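Local coordinates for cell division control protein 53 (Saccharomyces cerevisiae, PDB 3O2P) that serves, through this C-terminal neddylation domain and the rest of the cullin, as the scaffold of SCF E3 ubiquitin ligases that mark target proteins for proteasomal degradation, at residues 14-17 with 18-22; 24-27 with 28-32; 39-42 with 43-47; 59-62 with 63-66. All blocks are in the same frame, centred on the assembly; numbering follows the deposited sequence.

Contact 1 of 4, residues 14-17 with 18-22; sequences KELN and TERQI
Asn17 and Arg20 meet because both first torsions (-75° in the asparagine) set CG beside the backbone N and opposite the carbonyl carbon, while the Arg20 chain bends at chi3 and folds its guanidinium back toward the preceding turn. Arg20 NH2 then reaches Asn17 OD1 at 2.6 Å. This is a short hydrogen bond with an N-H...O angle of 153°. Asn17 OD1 sits at the guanidinium edge, nearly in its plane, but the donor stands well above the plane of the amide, so the bond misses the carbonyl lone pairs and the two flat groups are turned 67° apart. Water 1 lies 2.5 Å from Gln21 OE1 and 3.3 Å from Asn17 OD1, and can bridge the two amides one turn apart. Leu16 O stands over one guanidinium face, 4.0 Å above its plane, and Leu16 CD2 approaches NH1 at 4.2 Å, so this side of the arginine rests on the backbone and an aliphatic tip. One turn back, Lys14 O accepts two donors of Thr18: the backbone N at 3.0 Å and, weakly, OG1 at 3.2 Å. The rest is the regular i to i+4 bonding of an alpha-helix, with Gln21 N to Asn17 O at 2.8 Å. None of the touching residues is buried. Within the fold, this is the part of helix 8-35 whose side chains touch helix 59-71: Asn17 and Gln21 touch Arg64, Arg20 packs on Met61 and on Phe55 of a loop, and Gln21 NE2 is hydrogen-bonded to Met61 O.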
loop_
_atom_site.group_PDB
_atom_site.type_symbol
_atom_site.label_atom_id
_atom_site.label_comp_id
_atom_site.label_asym_id
_atom_site.label_seq_id
_atom_site.Cartn_x
_atom_site.Cartn_y
_atom_site.Cartn_z
ATOM N N LYS B 14 -26.209 13.907 0.714
ATOM C CA LYS B 14 -25.136 13.594 1.643
ATOM C C LYS B 14 -25.679 13.007 2.946
ATOM O O LYS B 14 -25.153 12.031 3.455
ATOM C CB LYS B 14 -24.284 14.833 1.927
ATOM C CG LYS B 14 -23.123 14.567 2.872
ATOM C CD LYS B 14 -22.332 15.829 3.167
ATOM C CE LYS B 14 -21.621 15.708 4.505
ATOM N NZ LYS B 14 -20.335 16.459 4.527
ATOM N N GLU B 15 -26.735 13.603 3.479
ATOM C CA GLU B 15 -27.350 13.094 4.695
ATOM C C GLU B 15 -27.873 11.675 4.499
ATOM O O GLU B 15 -27.635 10.805 5.341
ATOM C CB GLU B 15 -28.473 14.022 5.163
ATOM C CG GLU B 15 -28.032 15.456 5.363
ATOM C CD GLU B 15 -26.795 15.566 6.247
ATOM O OE1 GLU B 15 -26.714 14.833 7.260
ATOM O OE2 GLU B 15 -25.907 16.393 5.935
ATOM N N LEU B 16 -28.598 11.454 3.405
ATOM C CA LEU B 16 -29.096 10.121 3.067
ATOM C C LEU B 16 -28.016 9.046 3.098
ATOM O O LEU B 16 -28.188 8.002 3.722
ATOM C CB LEU B 16 -29.762 10.121 1.693
ATOM C CG LEU B 16 -31.244 10.483 1.670
ATOM C CD1 LEU B 16 -31.662 10.981 0.291
ATOM C CD2 LEU B 16 -32.067 9.280 2.103
ATOM N N ASN B 17 -26.909 9.307 2.409
ATOM C CA ASN B 17 -25.804 8.351 2.363
ATOM C C ASN B 17 -25.192 8.087 3.727
ATOM O O ASN B 17 -24.962 6.932 4.102
ATOM C CB ASN B 17 -24.710 8.801 1.392
ATOM C CG ASN B 17 -25.102 8.601 -0.052
ATOM O OD1 ASN B 17 -25.653 7.564 -0.419
ATOM N ND2 ASN B 17 -24.823 9.596 -0.883
ATOM N N THR B 18 -24.941 9.164 4.464
ATOM C CA THR B 18 -24.364 9.070 5.797
ATOM C C THR B 18 -25.195 8.189 6.737
ATOM O O THR B 18 -24.641 7.392 7.500
ATOM C CB THR B 18 -24.165 10.477 6.406
ATOM O OG1 THR B 18 -23.072 11.133 5.744
ATOM C CG2 THR B 18 -23.851 10.384 7.885
ATOM N N GLU B 19 -26.519 8.312 6.663
ATOM C CA GLU B 19 -27.407 7.518 7.507
ATOM C C GLU B 19 -27.433 6.052 7.093
ATOM O O GLU B 19 -27.521 5.168 7.946
ATOM C CB GLU B 19 -28.818 8.088 7.496
ATOM C CG GLU B 19 -28.940 9.412 8.224
ATOM C CD GLU B 19 -30.305 10.065 8.030
ATOM O OE1 GLU B 19 -31.196 9.434 7.403
ATOM O OE2 GLU B 19 -30.478 11.213 8.505
ATOM N N ARG B 20 -27.377 5.792 5.790
ATOM C CA ARG B 20 -27.229 4.421 5.320
ATOM C C ARG B 20 -25.906 3.832 5.815
ATOM O O ARG B 20 -25.879 2.747 6.400
ATOM C CB ARG B 20 -27.314 4.347 3.788
ATOM C CG ARG B 20 -28.719 4.636 3.241
ATOM C CD ARG B 20 -28.872 4.261 1.767
ATOM N NE ARG B 20 -28.224 5.216 0.874
ATOM C CZ ARG B 20 -28.874 6.094 0.112
ATOM N NH1 ARG B 20 -30.202 6.132 0.115
ATOM N NH2 ARG B 20 -28.193 6.928 -0.665
ATOM N N GLN B 21 -24.816 4.562 5.586
ATOM C CA GLN B 21 -23.478 4.080 5.919
ATOM C C GLN B 21 -23.311 3.822 7.406
ATOM O O GLN B 21 -22.781 2.786 7.804
ATOM C CB GLN B 21 -22.420 5.057 5.412
ATOM C CG GLN B 21 -22.401 5.125 3.878
ATOM C CD GLN B 21 -22.324 3.744 3.261
ATOM O OE1 GLN B 21 -23.228 3.306 2.537
ATOM N NE2 GLN B 21 -21.254 3.035 3.572
ATOM N N ILE B 22 -23.779 4.755 8.227
ATOM C CA ILE B 22 -23.732 4.575 9.666
ATOM C C ILE B 22 -24.505 3.322 10.080
ATOM O O ILE B 22 -24.086 2.596 10.978
ATOM C CB ILE B 22 -24.279 5.802 10.408
ATOM C CG1 ILE B 22 -23.203 6.891 10.471
ATOM C CG2 ILE B 22 -24.739 5.412 11.814
ATOM C CD1 ILE B 22 -23.739 8.254 10.900
HETATM O O HOH W 1 -24.615 4.981 1.326
#

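Contact 2 of 4, residues 24-27 with 28-32; sequences LEAC and IVRIM
Cys27 and Ile31 make the buried apolar contact of this helical turn, with Cys27 SG 4.1 Å from Ile31 CD1. The cysteine SG lies opposite its backbone N (chi1 -176°), which carries the sulfur forward along the helix to the isoleucine one turn on. The tight point is Ile28, whose CG1 lies 3.2 Å from Leu24 O, the carbonyl that also accepts Ile28 N at 2.9 Å. Leu24, Cys27, Ile28 and Ile31 are all buried. Glu25 is partly exposed; its OE1 forms a salt bridge with Lys72 NZ.

The outward side is looser. Arg30 bends at chi3 and lays its guanidinium back over the preceding turn, with Cys27 CA 3.6 Å above one face. Arg30 NH2 comes within 4.0 Å of Ala26 CB, and both residues are exposed.

Such a division is that of an amphipathic alpha-helix, here the long helix 8-35 of the cullin neddylation domain, a member of the helix-turn-helix clan. Leu24 and Ile28 meet helix 59-71, Leu24, Cys27 and Ile31 meet helix 40-51, and Ile31 with Met32 packs on Leu38 of strand 37-39, the inner face thus joining the three-helix core of a winged-helix-like fold.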
loop_
_atom_site.group_PDB
_atom_site.type_symbol
_atom_site.label_atom_id
_atom_site.label_comp_id
_atom_site.label_asym_id
_atom_site.label_seq_id
_atom_site.Cartn_x
_atom_site.Cartn_y
_atom_site.Cartn_z
ATOM N N LEU B 24 -25.074 0.596 8.143
ATOM C CA LEU B 24 -24.400 -0.590 7.630
ATOM C C LEU B 24 -23.106 -0.874 8.378
ATOM O O LEU B 24 -22.718 -2.028 8.534
ATOM C CB LEU B 24 -24.108 -0.465 6.134
ATOM C CG LEU B 24 -25.303 -0.451 5.193
ATOM C CD1 LEU B 24 -24.880 -0.036 3.782
ATOM C CD2 LEU B 24 -25.984 -1.811 5.200
ATOM N N GLU B 25 -22.433 0.180 8.832
ATOM C CA GLU B 25 -21.224 -0.011 9.620
ATOM C C GLU B 25 -21.507 -0.737 10.927
ATOM O O GLU B 25 -20.753 -1.634 11.304
ATOM C CB GLU B 25 -20.497 1.314 9.876
ATOM C CG GLU B 25 -19.725 1.810 8.653
ATOM C CD GLU B 25 -18.940 3.084 8.937
ATOM O OE1 GLU B 25 -18.380 3.207 10.050
ATOM O OE2 GLU B 25 -18.895 3.959 8.046
ATOM N N ALA B 26 -22.578 -0.353 11.618
ATOM C CA ALA B 26 -22.931 -1.022 12.877
ATOM C C ALA B 26 -23.403 -2.447 12.610
ATOM O O ALA B 26 -23.095 -3.368 13.370
ATOM C CB ALA B 26 -23.993 -0.259 13.609
ATOM N N CYS B 27 -24.154 -2.632 11.528
ATOM C CA CYS B 27 -24.582 -3.971 11.154
ATOM C C CYS B 27 -23.363 -4.882 10.950
ATOM O O CYS B 27 -23.300 -5.978 11.488
ATOM C CB CYS B 27 -25.431 -3.921 9.885
ATOM S SG CYS B 27 -26.120 -5.509 9.400
ATOM N N ILE B 28 -22.381 -4.408 10.191
ATOM C CA ILE B 28 -21.207 -5.211 9.883
ATOM C C ILE B 28 -20.419 -5.569 11.149
ATOM O O ILE B 28 -19.977 -6.711 11.316
ATOM C CB ILE B 28 -20.304 -4.492 8.860
ATOM C CG1 ILE B 28 -20.966 -4.487 7.479
ATOM C CG2 ILE B 28 -18.943 -5.149 8.768
ATOM C CD1 ILE B 28 -20.268 -3.612 6.487
ATOM N N VAL B 29 -20.246 -4.592 12.037
ATOM C CA VAL B 29 -19.515 -4.814 13.292
ATOM C C VAL B 29 -20.214 -5.867 14.164
ATOM O O VAL B 29 -19.559 -6.702 14.790
ATOM C CB VAL B 29 -19.368 -3.518 14.101
ATOM C CG1 VAL B 29 -18.745 -3.816 15.456
ATOM C CG2 VAL B 29 -18.522 -2.517 13.339
ATOM N N ARG B 30 -21.544 -5.812 14.190
ATOM C CA ARG B 30 -22.376 -6.791 14.887
ATOM C C ARG B 30 -22.099 -8.205 14.361
ATOM O O ARG B 30 -21.789 -9.121 15.123
ATOM C CB ARG B 30 -23.850 -6.440 14.676
ATOM C CG ARG B 30 -24.754 -6.665 15.879
ATOM C CD ARG B 30 -26.186 -6.207 15.585
ATOM N NE ARG B 30 -26.245 -4.786 15.246
ATOM C CZ ARG B 30 -26.898 -4.279 14.202
ATOM N NH1 ARG B 30 -27.562 -5.075 13.373
ATOM N NH2 ARG B 30 -26.885 -2.968 13.986
ATOM N N ILE B 31 -22.208 -8.381 13.052
ATOM C CA ILE B 31 -21.943 -9.679 12.441
ATOM C C ILE B 31 -20.527 -10.183 12.765
ATOM O O ILE B 31 -20.347 -11.294 13.268
ATOM C CB ILE B 31 -22.126 -9.613 10.915
ATOM C CG1 ILE B 31 -23.598 -9.339 10.571
ATOM C CG2 ILE B 31 -21.624 -10.885 10.258
ATOM C CD1 ILE B 31 -23.833 -8.877 9.127
ATOM N N MET B 32 -19.527 -9.355 12.480
ATOM C CA MET B 32 -18.137 -9.760 12.656
ATOM C C MET B 32 -17.768 -9.991 14.117
ATOM O O MET B 32 -16.930 -10.826 14.425
ATOM C CB MET B 32 -17.192 -8.739 12.020
ATOM C CG MET B 32 -17.300 -8.695 10.512
ATOM S SD MET B 32 -17.029 -10.314 9.758
ATOM C CE MET B 32 -15.349 -10.651 10.293
#

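Contact 3 of 4, residues 39-42 with 43-47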
loop_
_atom_site.group_PDB
_atom_site.type_symbol
_atom_site.label_atom_id
_atom_site.label_comp_id
_atom_site.label_asym_id
_atom_site.label_seq_id
_atom_site.Cartn_x
_atom_site.Cartn_y
_atom_site.Cartn_z
ATOM N N PRO B 39 -15.654 -14.979 5.055
ATOM C CA PRO B 39 -15.350 -14.697 3.648
ATOM C C PRO B 39 -16.112 -13.451 3.208
ATOM O O PRO B 39 -17.207 -13.221 3.710
ATOM C CB PRO B 39 -15.888 -15.931 2.912
ATOM C CG PRO B 39 -16.083 -16.983 3.987
ATOM C CD PRO B 39 -16.423 -16.222 5.226
ATOM N N HIS B 40 -15.537 -12.670 2.296
ATOM C CA HIS B 40 -16.148 -11.431 1.821
ATOM C C HIS B 40 -17.571 -11.650 1.359
ATOM O O HIS B 40 -18.492 -10.929 1.754
ATOM C CB HIS B 40 -15.328 -10.851 0.670
ATOM C CG HIS B 40 -16.066 -9.846 -0.153
ATOM N ND1 HIS B 40 -16.016 -8.493 0.105
ATOM C CD2 HIS B 40 -16.879 -10.000 -1.227
ATOM C CE1 HIS B 40 -16.758 -7.853 -0.784
ATOM N NE2 HIS B 40 -17.286 -8.742 -1.607
ATOM N N THR B 41 -17.742 -12.646 0.504
ATOM C CA THR B 41 -19.048 -12.978 -0.016
ATOM C C THR B 41 -20.073 -13.196 1.100
ATOM O O THR B 41 -21.187 -12.661 1.055
ATOM C CB THR B 41 -18.957 -14.218 -0.919
ATOM O OG1 THR B 41 -18.929 -13.796 -2.289
ATOM C CG2 THR B 41 -20.139 -15.156 -0.685
ATOM N N THR B 42 -19.700 -13.974 2.109
ATOM C CA THR B 42 -20.646 -14.284 3.176
ATOM C C THR B 42 -21.001 -13.048 4.009
ATOM O O THR B 42 -22.139 -12.900 4.425
ATOM C CB THR B 42 -20.129 -15.396 4.097
ATOM O OG1 THR B 42 -19.625 -16.477 3.302
ATOM C CG2 THR B 42 -21.249 -15.895 4.999
ATOM N N LEU B 43 -20.032 -12.166 4.251
ATOM C CA LEU B 43 -20.297 -10.957 5.033
ATOM C C LEU B 43 -21.270 -10.049 4.297
ATOM O O LEU B 43 -22.234 -9.568 4.879
ATOM C CB LEU B 43 -19.009 -10.189 5.321
ATOM C CG LEU B 43 -19.182 -8.806 5.971
ATOM C CD1 LEU B 43 -19.984 -8.915 7.283
ATOM C CD2 LEU B 43 -17.824 -8.134 6.221
ATOM N N VAL B 44 -21.005 -9.822 3.011
ATOM C CA VAL B 44 -21.823 -8.922 2.216
ATOM C C VAL B 44 -23.257 -9.435 2.170
ATOM O O VAL B 44 -24.191 -8.679 2.392
ATOM C CB VAL B 44 -21.288 -8.771 0.779
ATOM C CG1 VAL B 44 -22.323 -8.058 -0.093
ATOM C CG2 VAL B 44 -19.949 -8.021 0.777
ATOM N N ASN B 45 -23.420 -10.725 1.893
ATOM C CA ASN B 45 -24.741 -11.340 1.875
ATOM C C ASN B 45 -25.454 -11.223 3.212
ATOM O O ASN B 45 -26.619 -10.858 3.279
ATOM C CB ASN B 45 -24.649 -12.806 1.437
ATOM C CG ASN B 45 -24.463 -12.933 -0.054
ATOM O OD1 ASN B 45 -24.752 -11.992 -0.786
ATOM N ND2 ASN B 45 -23.969 -14.083 -0.515
ATOM N N GLU B 46 -24.745 -11.526 4.285
ATOM C CA GLU B 46 -25.344 -11.446 5.604
ATOM C C GLU B 46 -25.756 -10.010 5.914
ATOM O O GLU B 46 -26.871 -9.761 6.393
ATOM C CB GLU B 46 -24.393 -12.004 6.674
ATOM C CG GLU B 46 -25.053 -12.186 8.043
ATOM C CD GLU B 46 -26.318 -13.044 7.981
ATOM O OE1 GLU B 46 -26.424 -13.916 7.087
ATOM O OE2 GLU B 46 -27.207 -12.850 8.834
ATOM N N CYS B 47 -24.862 -9.065 5.643
ATOM C CA CYS B 47 -25.167 -7.663 5.932
ATOM C C CYS B 47 -26.420 -7.168 5.193
ATOM O O CYS B 47 -27.245 -6.458 5.764
ATOM C CB CYS B 47 -23.981 -6.763 5.592
ATOM S SG CYS B 47 -24.356 -5.025 5.827
#
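His40 and Val44 touch through a CH-pi contact in the first turn of helix 40-51. The histidine CG lies opposite its backbone N (chi1 162°), and chi2 of 92° turns the imidazole so that one face receives Val44 CG2. That methyl is 3.8 Å from the ring centroid, 23° off the ring normal, and displaced toward the CE1-NE2 rim, each of those atoms being 3.6 Å away. Val44 supplies this branch because its CG1 takes the position opposite the backbone N, leaving CG2 on the N side, where it also lies 3.4 Å from His40 O.

On the exposed side Thr41 and Asn45 run side by side in the same direction, with Thr41 CG2 4.0 Å from Asn45 ND2; the amide makes van der Waals contact there. Pro39, at the N-cap position, gives its carbonyl O to Leu43 N at 3.1 Å, the first i to i+4 bond here.

His40 is buried, and both imidazole nitrogens have partners outside these turns, ND1 with Tyr84 OH and NE2 with the backbone of another protein chain. A ring held by hydrogen bonds at both nitrogens and backed by a methyl on one face should have little freedom to rotate.

Contact 4 of 4, residues 59-62 with 63-66; sequences VSMV and KRAI
Val62, Lys63 and Arg64 carry most of this contact, an alpha-helical turn of helix 59-71, which follows helix 40-51 in the helix-turn-helix-like core of the neddylation domain. Val62 is buried. Its CG1 lies opposite the backbone N (chi1 178°) and meets Ile66 CD1 at 4.2 Å, the two side chains crossing at a slant, while Val62 O accepts Ile66 N at 2.8 Å.

Lys63 uses its aliphatic part. CG, beside its own backbone N, lies 3.2 Å from Val59 O, and CD is 3.8 Å from Val59 CG1. The bend at chi3 (63°) then takes NZ away from this turn to another protein chain, where it pairs with an acidic side chain and is hydrogen-bonded to backbone atoms. The lysine therefore packs as a hydrocarbon on its own helix and presents its charge at the interface with that other chain, whose groups satisfy it.

Arg64 instead folds back over the preceding turn, bending at chi3, and runs beside Met61 in the same direction. Met61 CA stands over one guanidinium face, and Met61 CG touches NH2 at 3.7 Å. Ser60 O lies 3.4 Å from NH1, but the angle is too poor for a hydrogen bond; that carbonyl accepts the backbone N of Arg64 instead.

Toward helix 40-51, Val59 packs on Val44 and Val62 on Cys47; Met61 and Ala65 face helix 8-35, with Ala65 CB 3.3 Å from Val62 O.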
loop_
_atom_site.group_PDB
_atom_site.type_symbol
_atom_site.label_atom_id
_atom_site.label_comp_id
_atom_site.label_asym_id
_atom_site.label_seq_id
_atom_site.Cartn_x
_atom_site.Cartn_y
_atom_site.Cartn_z
ATOM N N VAL B 59 -24.676 -3.606 -2.761
ATOM C CA VAL B 59 -23.353 -4.133 -2.478
ATOM C C VAL B 59 -22.349 -2.988 -2.358
ATOM O O VAL B 59 -21.514 -2.963 -1.448
ATOM C CB VAL B 59 -22.899 -5.124 -3.567
ATOM C CG1 VAL B 59 -21.419 -5.483 -3.398
ATOM C CG2 VAL B 59 -23.776 -6.376 -3.545
ATOM N N SER B 60 -22.445 -2.034 -3.275
ATOM C CA SER B 60 -21.536 -0.899 -3.286
ATOM C C SER B 60 -21.599 -0.124 -1.972
ATOM O O SER B 60 -20.593 0.413 -1.522
ATOM C CB SER B 60 -21.847 0.026 -4.460
ATOM O OG SER B 60 -23.100 0.653 -4.289
ATOM N N MET B 61 -22.779 -0.061 -1.361
ATOM C CA MET B 61 -22.900 0.617 -0.074
ATOM C C MET B 61 -22.212 -0.189 1.001
ATOM O O MET B 61 -21.532 0.369 1.866
ATOM C CB MET B 61 -24.361 0.804 0.320
ATOM C CG MET B 61 -25.141 1.683 -0.609
ATOM S SD MET B 61 -26.881 1.522 -0.239
ATOM C CE MET B 61 -27.580 2.586 -1.511
ATOM N N VAL B 62 -22.408 -1.503 0.956
ATOM C CA VAL B 62 -21.811 -2.382 1.956
ATOM C C VAL B 62 -20.281 -2.334 1.894
ATOM O O VAL B 62 -19.610 -2.271 2.924
ATOM C CB VAL B 62 -22.302 -3.828 1.823
ATOM C CG1 VAL B 62 -21.614 -4.721 2.875
ATOM C CG2 VAL B 62 -23.805 -3.883 2.011
ATOM N N LYS B 63 -19.745 -2.337 0.680
ATOM C CA LYS B 63 -18.310 -2.258 0.472
ATOM C C LYS B 63 -17.714 -0.949 0.989
ATOM O O LYS B 63 -16.631 -0.968 1.567
ATOM C CB LYS B 63 -17.979 -2.470 -0.998
ATOM C CG LYS B 63 -18.420 -3.835 -1.484
ATOM C CD LYS B 63 -17.856 -4.145 -2.850
ATOM C CE LYS B 63 -16.354 -4.205 -2.811
ATOM N NZ LYS B 63 -15.782 -4.287 -4.172
ATOM N N ARG B 64 -18.403 0.174 0.782
ATOM C CA ARG B 64 -17.970 1.441 1.383
ATOM C C ARG B 64 -17.904 1.324 2.909
ATOM O O ARG B 64 -16.922 1.734 3.532
ATOM C CB ARG B 64 -18.874 2.618 0.974
ATOM C CG ARG B 64 -18.769 2.981 -0.510
ATOM C CD ARG B 64 -19.234 4.413 -0.818
ATOM N NE ARG B 64 -20.595 4.691 -0.367
ATOM C CZ ARG B 64 -21.695 4.282 -0.992
ATOM N NH1 ARG B 64 -21.608 3.562 -2.104
ATOM N NH2 ARG B 64 -22.884 4.594 -0.502
ATOM N N ALA B 65 -18.947 0.755 3.505
ATOM C CA ALA B 65 -18.974 0.522 4.946
ATOM C C ALA B 65 -17.774 -0.341 5.375
ATOM O O ALA B 65 -17.092 -0.047 6.369
ATOM C CB ALA B 65 -20.304 -0.140 5.351
ATOM N N ILE B 66 -17.507 -1.400 4.612
ATOM C CA ILE B 66 -16.375 -2.273 4.903
ATOM C C ILE B 66 -15.060 -1.500 4.857
ATOM O O ILE B 66 -14.190 -1.669 5.721
ATOM C CB ILE B 66 -16.316 -3.490 3.949
ATOM C CG1 ILE B 66 -17.482 -4.442 4.237
ATOM C CG2 ILE B 66 -15.011 -4.250 4.118
ATOM C CD1 ILE B 66 -17.547 -5.612 3.299
#

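In the fold
Contact 1 is the surface member of the set: none of its touching residues is buried, and it relies on an amide-guanidinium bond and a water. Contacts 2, 3 and 4 are partly buried and rely more on apolar side chains, although contacts 3 and 4 also reach another protein chain through polar groups. Contacts 1 and 2 share helix 8-35, with centres about 15 Å apart. Contacts 2, 3 and 4 lie on three different helices, their centres about 11 Å apart pairwise, and join in the core, where Cys47 SG lies 3.7 Å from Leu24 CD2 and 4.0 Å from Val62 CG2. Contacts 1 and 3 do not touch and lie on opposite sides of the chain's centre.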